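Local coordinates for extracellular fatty acid-binding protein (Gallus gallus, PDB 3SAO), which binds bacterial ferric siderophores tightly and also long-chain fatty acids, and may act as an antibacterial lipocalin that senses lysophosphatidic acid, at residues L17-D22 with L108-L113; M33-I38 with C151-V156; Y94-A99 with A126-L131. One frame throughout, in Å; residues are numbered along the deposited sequence. Where two conformers were deposited one is given.

Interaction 1 (L17-D22 with L108-L113). With NKN ((2R)-2-hydroxy-3-(phosphonooxy)propyl tetradecanoate), chain C.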
loop_
_atom_site.group_PDB
_atom_site.type_symbol
_atom_site.label_atom_id
_atom_site.label_comp_id
_atom_site.label_asym_id
_atom_site.label_seq_id
_atom_site.Cartn_x
_atom_site.Cartn_y
_atom_site.Cartn_z
ATOM N N LEU A 17 6.043 -5.265 0.096
ATOM C CA LEU A 17 4.857 -6.091 0.064
ATOM C C LEU A 17 5.200 -7.435 0.636
ATOM O O LEU A 17 6.339 -7.900 0.533
ATOM C CB LEU A 17 4.395 -6.318 -1.375
ATOM C CG LEU A 17 4.143 -5.070 -2.221
ATOM C CD1 LEU A 17 3.825 -5.531 -3.673
ATOM C CD2 LEU A 17 3.030 -4.233 -1.646
ATOM N N ALA A 18 4.203 -8.081 1.217
ATOM C CA ALA A 18 4.348 -9.457 1.638
ATOM C C ALA A 18 3.068 -10.227 1.332
ATOM O O ALA A 18 1.965 -9.787 1.683
ATOM C CB ALA A 18 4.714 -9.546 3.124
ATOM N N SER A 19 3.221 -11.407 0.729
ATOM C CA SER A 19 2.069 -12.263 0.387
ATOM C C SER A 19 2.547 -13.655 0.021
ATOM O O SER A 19 3.721 -13.835 -0.287
ATOM C CB SER A 19 1.290 -11.667 -0.792
ATOM O OG SER A 19 0.438 -12.609 -1.434
ATOM N N ASN A 20 1.629 -14.621 0.002
ATOM C CA ASN A 20 1.983 -16.011 -0.301
ATOM C C ASN A 20 1.265 -16.607 -1.526
ATOM O O ASN A 20 1.271 -17.817 -1.715
ATOM C CB ASN A 20 1.762 -16.907 0.939
ATOM C CG ASN A 20 0.298 -17.013 1.358
ATOM O OD1 ASN A 20 -0.562 -16.264 0.901
ATOM N ND2 ASN A 20 0.017 -17.970 2.241
ATOM N N THR A 21 0.693 -15.772 -2.389
ATOM C CA THR A 21 0.076 -16.288 -3.610
ATOM C C THR A 21 1.153 -16.718 -4.608
ATOM O O THR A 21 2.254 -16.162 -4.627
ATOM C CB THR A 21 -0.873 -15.270 -4.279
ATOM O OG1 THR A 21 -0.115 -14.250 -4.939
ATOM C CG2 THR A 21 -1.816 -14.637 -3.241
ATOM N N ASP A 22 0.856 -17.744 -5.403
ATOM C CA ASP A 22 1.713 -18.089 -6.537
ATOM C C ASP A 22 1.800 -16.891 -7.489
ATOM O O ASP A 22 2.845 -16.648 -8.096
ATOM C CB ASP A 22 1.190 -19.319 -7.284
ATOM N N LEU A 108 -8.094 -12.835 -0.242
ATOM C CA LEU A 108 -6.678 -12.568 -0.465
ATOM C C LEU A 108 -6.124 -11.648 0.627
ATOM O O LEU A 108 -6.836 -10.785 1.111
ATOM C CB LEU A 108 -6.488 -11.913 -1.839
ATOM C CG LEU A 108 -6.892 -12.699 -3.089
ATOM C CD1 LEU A 108 -7.151 -11.763 -4.266
ATOM C CD2 LEU A 108 -5.830 -13.713 -3.460
ATOM N N HIS A 109 -4.880 -11.859 1.050
ATOM C CA HIS A 109 -4.259 -11.028 2.046
ATOM C C HIS A 109 -2.951 -10.513 1.487
ATOM O O HIS A 109 -2.287 -11.196 0.697
ATOM C CB HIS A 109 -3.989 -11.779 3.370
ATOM C CG HIS A 109 -5.202 -12.425 3.976
ATOM N ND1 HIS A 109 -6.124 -11.724 4.727
ATOM C CD2 HIS A 109 -5.599 -13.721 4.008
ATOM C CE1 HIS A 109 -7.055 -12.558 5.164
ATOM N NE2 HIS A 109 -6.752 -13.778 4.757
ATOM N N MET A 110 -2.601 -9.300 1.886
ATOM C CA MET A 110 -1.280 -8.750 1.587
ATOM C C MET A 110 -0.893 -7.751 2.654
ATOM O O MET A 110 -1.723 -7.028 3.168
ATOM C CB MET A 110 -1.268 -8.078 0.218
ATOM C CG MET A 110 0.141 -7.676 -0.238
ATOM S SD MET A 110 0.142 -7.114 -1.929
ATOM C CE MET A 110 -0.139 -8.653 -2.828
ATOM N N MET A 111 0.376 -7.730 3.003
ATOM C CA MET A 111 0.928 -6.695 3.823
ATOM C C MET A 111 1.637 -5.712 2.937
ATOM O O MET A 111 2.356 -6.114 2.003
ATOM C CB MET A 111 1.908 -7.285 4.815
ATOM C CG MET A 111 1.238 -8.094 5.856
ATOM S SD MET A 111 2.375 -8.644 7.148
ATOM C CE MET A 111 3.153 -7.143 7.741
ATOM N N ARG A 112 1.503 -4.438 3.268
ATOM C CA ARG A 112 2.195 -3.376 2.552
ATOM C C ARG A 112 2.959 -2.415 3.503
ATOM O O ARG A 112 2.529 -2.132 4.598
ATOM C CB ARG A 112 1.203 -2.584 1.711
ATOM C CG ARG A 112 0.402 -3.381 0.733
ATOM C CD ARG A 112 -0.474 -2.475 -0.112
ATOM N NE ARG A 112 -0.947 -3.207 -1.276
ATOM C CZ ARG A 112 -2.028 -3.975 -1.300
ATOM N NH1 ARG A 112 -2.806 -4.070 -0.234
ATOM N NH2 ARG A 112 -2.323 -4.658 -2.396
ATOM N N LEU A 113 4.125 -1.943 3.087
ATOM C CA LEU A 113 4.844 -0.913 3.840
ATOM C C LEU A 113 4.767 0.402 3.071
ATOM O O LEU A 113 5.301 0.514 1.959
ATOM C CB LEU A 113 6.312 -1.313 4.038
ATOM C CG LEU A 113 7.259 -0.334 4.710
ATOM C CD1 LEU A 113 6.775 0.075 6.134
ATOM C CD2 LEU A 113 8.682 -0.968 4.735
HETATM O OAA NKN C . -5.168 -0.599 0.288
HETATM O OAB NKN C . -3.430 -1.732 1.443
HETATM P PAC NKN C . -3.826 -0.381 0.921
HETATM O OAD NKN C . -2.801 0.320 0.064
HETATM O OAE NKN C . -0.623 5.345 5.314
HETATM O OAF NKN C . -4.030 0.571 2.190
HETATM C CAG NKN C . -4.351 1.967 2.173
HETATM C CAH NKN C . -4.140 2.590 3.549
HETATM C CAI NKN C . -3.295 3.874 3.613
HETATM O OAJ NKN C . -2.356 3.835 4.709
HETATM C CAK NKN C . -1.794 4.982 5.438
HETATM C CAL NKN C . -2.649 5.702 6.448
HETATM C CAM NKN C . -1.990 5.594 7.816
HETATM C CAN NKN C . -2.935 5.986 8.946
HETATM C CAO NKN C . -4.362 6.219 8.450
HETATM O OAY NKN C . -5.445 2.911 4.041
#
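Leu17 and Arg112 lie side by side and point the same way, CD2 of Leu17 3.6 Å from CG of Arg112. In both residues CG stands anti to the carbonyl carbon. Beyond CG the arginine runs extended to NE and then turns at chi4 (86°), and NH1 gives a bent hydrogen bond, 2.9 Å and 131° at the hydrogen, to OAB on the lysophosphatidate phosphate; Lys82 and Tyr114 also bond this ligand. CB of Met110 packs over one guanidinium face, toward the rim. The Met110 chain, bent at chi3, crosses Leu17 obliquely with SD beside CD2 and drops CE 3.9 Å from CB of Ser19. Such antiparallel pairing of strands 10-18 and 106-115 belongs to the lipocalin beta-barrel. Leu17 and Arg112 form a non-hydrogen-bonded pair; Ala18 and Met111 form the hydrogen-bonded one, with Ala18 N to Met111 O at 2.8 Å and Met111 N to Ala18 O at 2.9 Å, the latter straighter (167°). Phe128 of helix 122-133 packs against both Ala18 and Met111. Past Ser19 the backbones diverge, and Thr21 CG2 meets Leu108 CD2 at 4.1 Å with the side chains nearly perpendicular, while Thr21 OG1 caps helix 22-27 through Phe24 N.

Interaction 2 (M33-I38 with C151-V156). With NKN ((2R)-2-hydroxy-3-(phosphonooxy)propyl tetradecanoate), chain C.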
loop_
_atom_site.group_PDB
_atom_site.type_symbol
_atom_site.label_atom_id
_atom_site.label_comp_id
_atom_site.label_asym_id
_atom_site.label_seq_id
_atom_site.Cartn_x
_atom_site.Cartn_y
_atom_site.Cartn_z
ATOM N N MET A 33 7.776 0.039 -7.142
ATOM C CA MET A 33 7.226 0.933 -6.151
ATOM C C MET A 33 5.995 1.692 -6.638
ATOM O O MET A 33 5.919 2.138 -7.790
ATOM C CB MET A 33 8.314 1.922 -5.718
ATOM C CG MET A 33 8.084 2.632 -4.430
ATOM S SD MET A 33 9.478 3.714 -3.986
ATOM C CE MET A 33 10.804 2.570 -3.701
ATOM N N VAL A 34 4.985 1.715 -5.784
ATOM C CA VAL A 34 3.719 2.390 -6.088
ATOM C C VAL A 34 3.686 3.757 -5.418
ATOM O O VAL A 34 3.988 3.877 -4.228
ATOM C CB VAL A 34 2.563 1.545 -5.601
ATOM C CG1 VAL A 34 1.211 2.230 -5.897
ATOM C CG2 VAL A 34 2.651 0.196 -6.250
ATOM N N MET A 35 3.342 4.786 -6.179
ATOM C CA MET A 35 3.130 6.107 -5.587
ATOM C C MET A 35 1.663 6.226 -5.156
ATOM O O MET A 35 0.742 5.714 -5.803
ATOM C CB MET A 35 3.545 7.250 -6.532
ATOM C CG MET A 35 3.582 8.607 -5.876
ATOM S SD MET A 35 3.763 9.988 -7.023
ATOM C CE MET A 35 5.323 9.543 -7.801
ATOM N N ALA A 36 1.472 6.812 -3.989
ATOM C CA ALA A 36 0.125 7.010 -3.464
ATOM C C ALA A 36 -0.061 8.457 -2.986
ATOM O O ALA A 36 0.890 9.138 -2.576
ATOM C CB ALA A 36 -0.166 6.011 -2.360
ATOM N N ARG A 37 -1.286 8.943 -3.047
ATOM C CA ARG A 37 -1.638 10.146 -2.294
ATOM C C ARG A 37 -2.852 9.893 -1.426
ATOM O O ARG A 37 -3.853 9.375 -1.904
ATOM C CB ARG A 37 -1.915 11.330 -3.231
ATOM C CG ARG A 37 -2.134 12.615 -2.457
ATOM C CD ARG A 37 -2.654 13.725 -3.334
ATOM N NE ARG A 37 -1.618 14.421 -4.098
ATOM C CZ ARG A 37 -1.539 14.411 -5.433
ATOM N NH1 ARG A 37 -2.374 13.664 -6.154
ATOM N NH2 ARG A 37 -0.618 15.133 -6.067
ATOM N N ILE A 38 -2.780 10.334 -0.178
ATOM C CA ILE A 38 -3.886 10.178 0.761
ATOM C C ILE A 38 -4.536 11.528 0.993
ATOM O O ILE A 38 -3.812 12.500 1.298
ATOM C CB ILE A 38 -3.359 9.647 2.125
ATOM C CG1 ILE A 38 -2.663 8.298 1.959
ATOM C CG2 ILE A 38 -4.500 9.532 3.113
ATOM C CD1 ILE A 38 -2.169 7.712 3.283
ATOM N N CYS A 151 5.756 6.805 -13.399
ATOM C CA CYS A 151 4.362 6.661 -13.093
ATOM C C CYS A 151 4.037 7.426 -11.808
ATOM O O CYS A 151 4.465 6.985 -10.745
ATOM C CB CYS A 151 4.123 5.162 -12.946
ATOM S SG CYS A 151 2.439 4.647 -12.846
ATOM N N SER A 152 3.305 8.546 -11.922
ATOM C CA SER A 152 2.962 9.425 -10.788
ATOM C C SER A 152 1.479 9.649 -10.635
ATOM O O SER A 152 0.735 9.688 -11.592
ATOM C CB SER A 152 3.586 10.805 -10.965
ATOM O OG SER A 152 4.983 10.741 -10.907
ATOM N N VAL A 153 1.055 9.925 -9.414
ATOM C CA VAL A 153 -0.277 10.428 -9.223
ATOM C C VAL A 153 -0.402 11.829 -9.817
ATOM O O VAL A 153 0.536 12.623 -9.823
ATOM C CB VAL A 153 -0.657 10.450 -7.748
ATOM C CG1 VAL A 153 -0.549 8.990 -7.176
ATOM C CG2 VAL A 153 0.220 11.402 -7.024
ATOM N N ASP A 154 -1.621 12.161 -10.177
ATOM C CA ASP A 154 -1.906 13.431 -10.830
ATOM C C ASP A 154 -1.849 14.562 -9.818
ATOM O O ASP A 154 -2.038 14.350 -8.633
ATOM C CB ASP A 154 -3.288 13.392 -11.460
ATOM C CG ASP A 154 -3.418 12.342 -12.542
ATOM O OD1 ASP A 154 -2.428 12.031 -13.243
ATOM O OD2 ASP A 154 -4.549 11.849 -12.711
ATOM N N GLU A 155 -1.637 15.775 -10.293
ATOM C CA GLU A 155 -1.843 16.943 -9.438
ATOM C C GLU A 155 -3.346 17.113 -9.118
ATOM O O GLU A 155 -4.226 16.525 -9.776
ATOM C CB GLU A 155 -1.215 18.197 -10.057
ATOM C CG GLU A 155 -1.550 18.483 -11.484
ATOM C CD GLU A 155 -0.992 19.829 -11.965
ATOM O OE1 GLU A 155 -1.643 20.488 -12.794
ATOM O OE2 GLU A 155 0.117 20.217 -11.549
ATOM N N VAL A 156 -3.634 17.742 -7.992
ATOM C CA VAL A 156 -5.016 17.991 -7.606
ATOM C C VAL A 156 -5.403 19.352 -8.120
ATOM O O VAL A 156 -4.648 20.301 -7.969
ATOM C CB VAL A 156 -5.173 17.946 -6.085
ATOM C CG1 VAL A 156 -6.616 18.241 -5.659
ATOM C CG2 VAL A 156 -4.715 16.601 -5.547
HETATM O OAA NKN C . -5.168 -0.599 0.288
HETATM O OAB NKN C . -3.430 -1.732 1.443
HETATM P PAC NKN C . -3.826 -0.381 0.921
HETATM O OAD NKN C . -2.801 0.320 0.064
HETATM O OAE NKN C . -0.623 5.345 5.314
HETATM O OAF NKN C . -4.030 0.571 2.190
HETATM C CAG NKN C . -4.351 1.967 2.173
HETATM C CAH NKN C . -4.140 2.590 3.549
HETATM C CAI NKN C . -3.295 3.874 3.613
HETATM O OAJ NKN C . -2.356 3.835 4.709
HETATM C CAK NKN C . -1.794 4.982 5.438
HETATM C CAL NKN C . -2.649 5.702 6.448
HETATM C CAM NKN C . -1.990 5.594 7.816
HETATM C CAN NKN C . -2.935 5.986 8.946
HETATM C CAO NKN C . -4.362 6.219 8.450
HETATM O OAY NKN C . -5.445 2.911 4.041
#
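The carbonyl oxygen of Asp154 receives the guanidinium of Arg37, and this is the chief polar bond between the two segments. NH1 of Arg37 lies 2.6 Å from Asp154 O with an angle of 154° at the hydrogen; it approaches nearly along the C=O axis, and the oxygen is only 10° out of the guanidinium plane. NH2 adds a weak hydrogen bond to the same oxygen at 3.0 Å, so one carbonyl takes both terminal nitrogens. Two valines sandwich the flat group: CG2 of Val153 lies over one face, 3.5 Å from Arg37 NH1, and CG2 of Val156 lies over the opposite face, toward the rim. The in-plane NH1 bond and the methyls over both faces would be expected to limit rotation of the guanidinium.

Beside it, Met35 packs on the preceding residues of the tail. Its SD accepts a weak hydrogen bond from Val153 N at 3.6 Å and touches the CG2 branch of that valine, while CE sits 3.3 Å from Ser152 OG. Met35 and Arg37, two residues apart, point to the same side of the strand, Ala36 between them to the other. Each has CG anti to the backbone N and a bend at chi3, which turns its end onto the tail.

Further out, the disulfide Cys58-Cys151 ties the start of segment 151-156 to Cys58, just before strand 59-66, a feature shared by many lipocalins. Lys60 of strand 59-66 forms a salt bridge with Asp154 OD1, a second tie between tail and barrel. Met35 and Arg37 face the tail, whereas Ile38 places CD1 3.5 Å from OAE of the ligand, so the irregular tail runs outside the barrel. Residues 151-156 run nearly parallel to residues 35-37 of strand 34-41, which pairs antiparallel with strands 10-18 and 45-52; Val153 also rests on Ala51 of the latter.

Interaction 3 (Y94-A99 with A126-L131). With NKN ((2R)-2-hydroxy-3-(phosphonooxy)propyl tetradecanoate), chain C.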
loop_
_atom_site.group_PDB
_atom_site.type_symbol
_atom_site.label_atom_id
_atom_site.label_comp_id
_atom_site.label_asym_id
_atom_site.label_seq_id
_atom_site.Cartn_x
_atom_site.Cartn_y
_atom_site.Cartn_z
ATOM N N TYR A 94 6.364 6.265 8.105
ATOM C CA TYR A 94 6.071 4.933 7.605
ATOM C C TYR A 94 4.748 4.436 8.184
ATOM O O TYR A 94 4.271 4.965 9.199
ATOM C CB TYR A 94 7.205 3.951 7.994
ATOM C CG TYR A 94 7.106 3.533 9.448
ATOM C CD1 TYR A 94 7.542 4.382 10.449
ATOM C CD2 TYR A 94 6.433 2.387 9.817
ATOM C CE1 TYR A 94 7.397 4.062 11.774
ATOM C CE2 TYR A 94 6.278 2.056 11.136
ATOM C CZ TYR A 94 6.767 2.907 12.117
ATOM O OH TYR A 94 6.612 2.649 13.451
ATOM N N ALA A 95 4.187 3.390 7.580
ATOM C CA ALA A 95 3.073 2.652 8.150
ATOM C C ALA A 95 3.082 1.221 7.592
ATOM O O ALA A 95 3.339 1.017 6.410
ATOM C CB ALA A 95 1.754 3.295 7.825
ATOM N N VAL A 96 2.725 0.271 8.445
ATOM C CA VAL A 96 2.537 -1.128 8.075
ATOM C C VAL A 96 1.044 -1.454 8.045
ATOM O O VAL A 96 0.343 -1.314 9.037
ATOM C CB VAL A 96 3.259 -2.085 9.025
ATOM C CG1 VAL A 96 3.074 -3.553 8.550
ATOM C CG2 VAL A 96 4.717 -1.720 9.114
ATOM N N ILE A 97 0.569 -1.868 6.876
ATOM C CA ILE A 97 -0.856 -2.036 6.603
ATOM C C ILE A 97 -1.093 -3.482 6.255
ATOM O O ILE A 97 -0.366 -4.076 5.440
ATOM C CB ILE A 97 -1.322 -1.202 5.362
ATOM C CG1 ILE A 97 -0.997 0.263 5.550
ATOM C CG2 ILE A 97 -2.835 -1.404 5.096
ATOM C CD1 ILE A 97 -1.613 0.850 6.735
ATOM N N PHE A 98 -2.117 -4.066 6.831
ATOM C CA PHE A 98 -2.464 -5.416 6.436
ATOM C C PHE A 98 -3.830 -5.342 5.749
ATOM O O PHE A 98 -4.785 -4.843 6.337
ATOM C CB PHE A 98 -2.506 -6.328 7.645
ATOM C CG PHE A 98 -2.834 -7.749 7.317
ATOM C CD1 PHE A 98 -1.864 -8.594 6.783
ATOM C CD2 PHE A 98 -4.095 -8.253 7.532
ATOM C CE1 PHE A 98 -2.161 -9.920 6.461
ATOM C CE2 PHE A 98 -4.380 -9.581 7.227
ATOM C CZ PHE A 98 -3.410 -10.400 6.676
ATOM N N ALA A 99 -3.895 -5.855 4.527
ATOM C CA ALA A 99 -5.084 -5.793 3.681
ATOM C C ALA A 99 -5.699 -7.158 3.458
ATOM O O ALA A 99 -4.996 -8.126 3.205
ATOM C CB ALA A 99 -4.728 -5.181 2.345
ATOM N N ALA A 126 12.564 -3.032 9.335
ATOM C CA ALA A 126 12.674 -4.006 10.421
ATOM C C ALA A 126 11.322 -4.334 11.072
ATOM O O ALA A 126 11.027 -5.523 11.321
ATOM C CB ALA A 126 13.680 -3.536 11.461
ATOM N N ILE A 127 10.478 -3.322 11.285
ATOM C CA ILE A 127 9.151 -3.553 11.886
ATOM C C ILE A 127 8.258 -4.321 10.919
ATOM O O ILE A 127 7.495 -5.203 11.332
ATOM C CB ILE A 127 8.428 -2.239 12.354
ATOM C CG1 ILE A 127 6.989 -2.515 12.792
ATOM C CG2 ILE A 127 8.348 -1.186 11.281
ATOM C CD1 ILE A 127 6.884 -3.500 13.891
ATOM N N PHE A 128 8.318 -3.949 9.648
ATOM C CA PHE A 128 7.554 -4.660 8.608
ATOM C C PHE A 128 7.913 -6.155 8.580
ATOM O O PHE A 128 7.017 -7.024 8.603
ATOM C CB PHE A 128 7.815 -4.034 7.256
ATOM C CG PHE A 128 7.053 -4.665 6.134
ATOM C CD1 PHE A 128 5.683 -4.439 5.974
ATOM C CD2 PHE A 128 7.709 -5.419 5.199
ATOM C CE1 PHE A 128 4.983 -5.045 4.911
ATOM C CE2 PHE A 128 7.020 -6.023 4.155
ATOM C CZ PHE A 128 5.661 -5.822 4.014
ATOM N N ARG A 129 9.217 -6.443 8.509
ATOM C CA ARG A 129 9.696 -7.840 8.448
ATOM C C ARG A 129 9.309 -8.635 9.712
ATOM O O ARG A 129 8.827 -9.767 9.610
ATOM C CB ARG A 129 11.202 -7.909 8.173
ATOM C CG ARG A 129 11.617 -7.550 6.739
ATOM C CD ARG A 129 13.071 -7.896 6.452
ATOM N NE ARG A 129 13.407 -7.633 5.054
ATOM C CZ ARG A 129 13.114 -8.442 4.034
ATOM N NH1 ARG A 129 12.516 -9.607 4.227
ATOM N NH2 ARG A 129 13.450 -8.087 2.804
ATOM N N LYS A 130 9.443 -8.009 10.876
ATOM C CA LYS A 130 8.936 -8.565 12.132
ATOM C C LYS A 130 7.462 -8.926 12.108
ATOM O O LYS A 130 7.075 -10.032 12.467
ATOM C CB LYS A 130 9.154 -7.595 13.286
ATOM C CG LYS A 130 8.782 -8.167 14.634
ATOM C CD LYS A 130 9.158 -7.249 15.782
ATOM C CE LYS A 130 8.277 -6.015 15.814
ATOM N NZ LYS A 130 8.497 -5.219 17.051
ATOM N N LEU A 131 6.619 -7.972 11.751
ATOM C CA LEU A 131 5.199 -8.256 11.709
ATOM C C LEU A 131 4.811 -9.251 10.603
ATOM O O LEU A 131 3.883 -10.033 10.807
ATOM C CB LEU A 131 4.413 -6.968 11.564
ATOM C CG LEU A 131 4.538 -6.031 12.771
ATOM C CD1 LEU A 131 3.813 -4.714 12.485
ATOM C CD2 LEU A 131 4.032 -6.688 14.067
HETATM O OAA NKN C . -5.168 -0.599 0.288
HETATM O OAB NKN C . -3.430 -1.732 1.443
HETATM P PAC NKN C . -3.826 -0.381 0.921
HETATM O OAD NKN C . -2.801 0.320 0.064
HETATM O OAE NKN C . -0.623 5.345 5.314
HETATM O OAF NKN C . -4.030 0.571 2.190
HETATM C CAG NKN C . -4.351 1.967 2.173
HETATM C CAH NKN C . -4.140 2.590 3.549
HETATM C CAI NKN C . -3.295 3.874 3.613
HETATM O OAJ NKN C . -2.356 3.835 4.709
HETATM C CAK NKN C . -1.794 4.982 5.438
HETATM C CAL NKN C . -2.649 5.702 6.448
HETATM C CAM NKN C . -1.990 5.594 7.816
HETATM C CAN NKN C . -2.935 5.986 8.946
HETATM C CAO NKN C . -4.362 6.219 8.450
HETATM O OAY NKN C . -5.445 2.911 4.041
#
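Helix 122-133 packs against the outside of the lipocalin beta-barrel, and here it meets strand 94-103. The two short axes approach to 9.0 Å and run nearly parallel, crossing at -18°. No hydrogen bond joins the segments; the contact consists of apolar side chains.

Its tight part centres on Val96, which is buried and directed at the helix. CG1, anti to the backbone N (chi1 -178°), reaches the ring edge of Phe128, 3.8 Å from CD1 and near the ring plane. The same methyl lies 4.2 Å from CD1 of Leu131, so one branch is shared between side chains three residues, about one helical turn, apart. CG2 faces the helix backbone at Phe128. The Phe128 ring is itself buried, packing also on Ala16 of strand 10-18 and on Leu113 of strand 106-115.

Tyr94, Ile127 and Leu131, by contrast, are partly exposed. Ile127 holds CG2 between its backbone N and carbonyl carbon; this branch serves both the tyrosine and, at a longer 4.3 Å, CG2 of Val96. Across the strand from the helix, Ala95, Ile97 and Ala99 point into the barrel, where Ile97 CD1 comes within 3.7 Å of ligand OAJ. At the more exposed end, where the Tyr94 hydroxyl bonds Asp88, the side chains of Tyr94 and Ile127 cross at about a right angle, with CE2 of Tyr94 3.8 Å from CG2 of Ile127.

All three contacts reach the one curled antiparallel sheet and touch the same bound lysophosphatidate. Interactions 1 and 3 are neighbours, their centres 11 Å apart, joined where strands 94-103 and 106-115 pair: Met110 O lies 2.8 Å from Ala99 N, and Arg112 N 2.9 Å from Ile97 O. Interaction 2 stands about 21 Å from either centre, across the middle of the chain. Segments 17-22 and 33-38 come first, then 94-99, 108-113 and 126-131, with 151-156 last; interaction 3 is thus nested within the span closed by interaction 2, whereas interaction 1 crosses both. The barrel wall around the ligand is therefore joined to helix 122-133 on one side and to the C-terminal tail on the other.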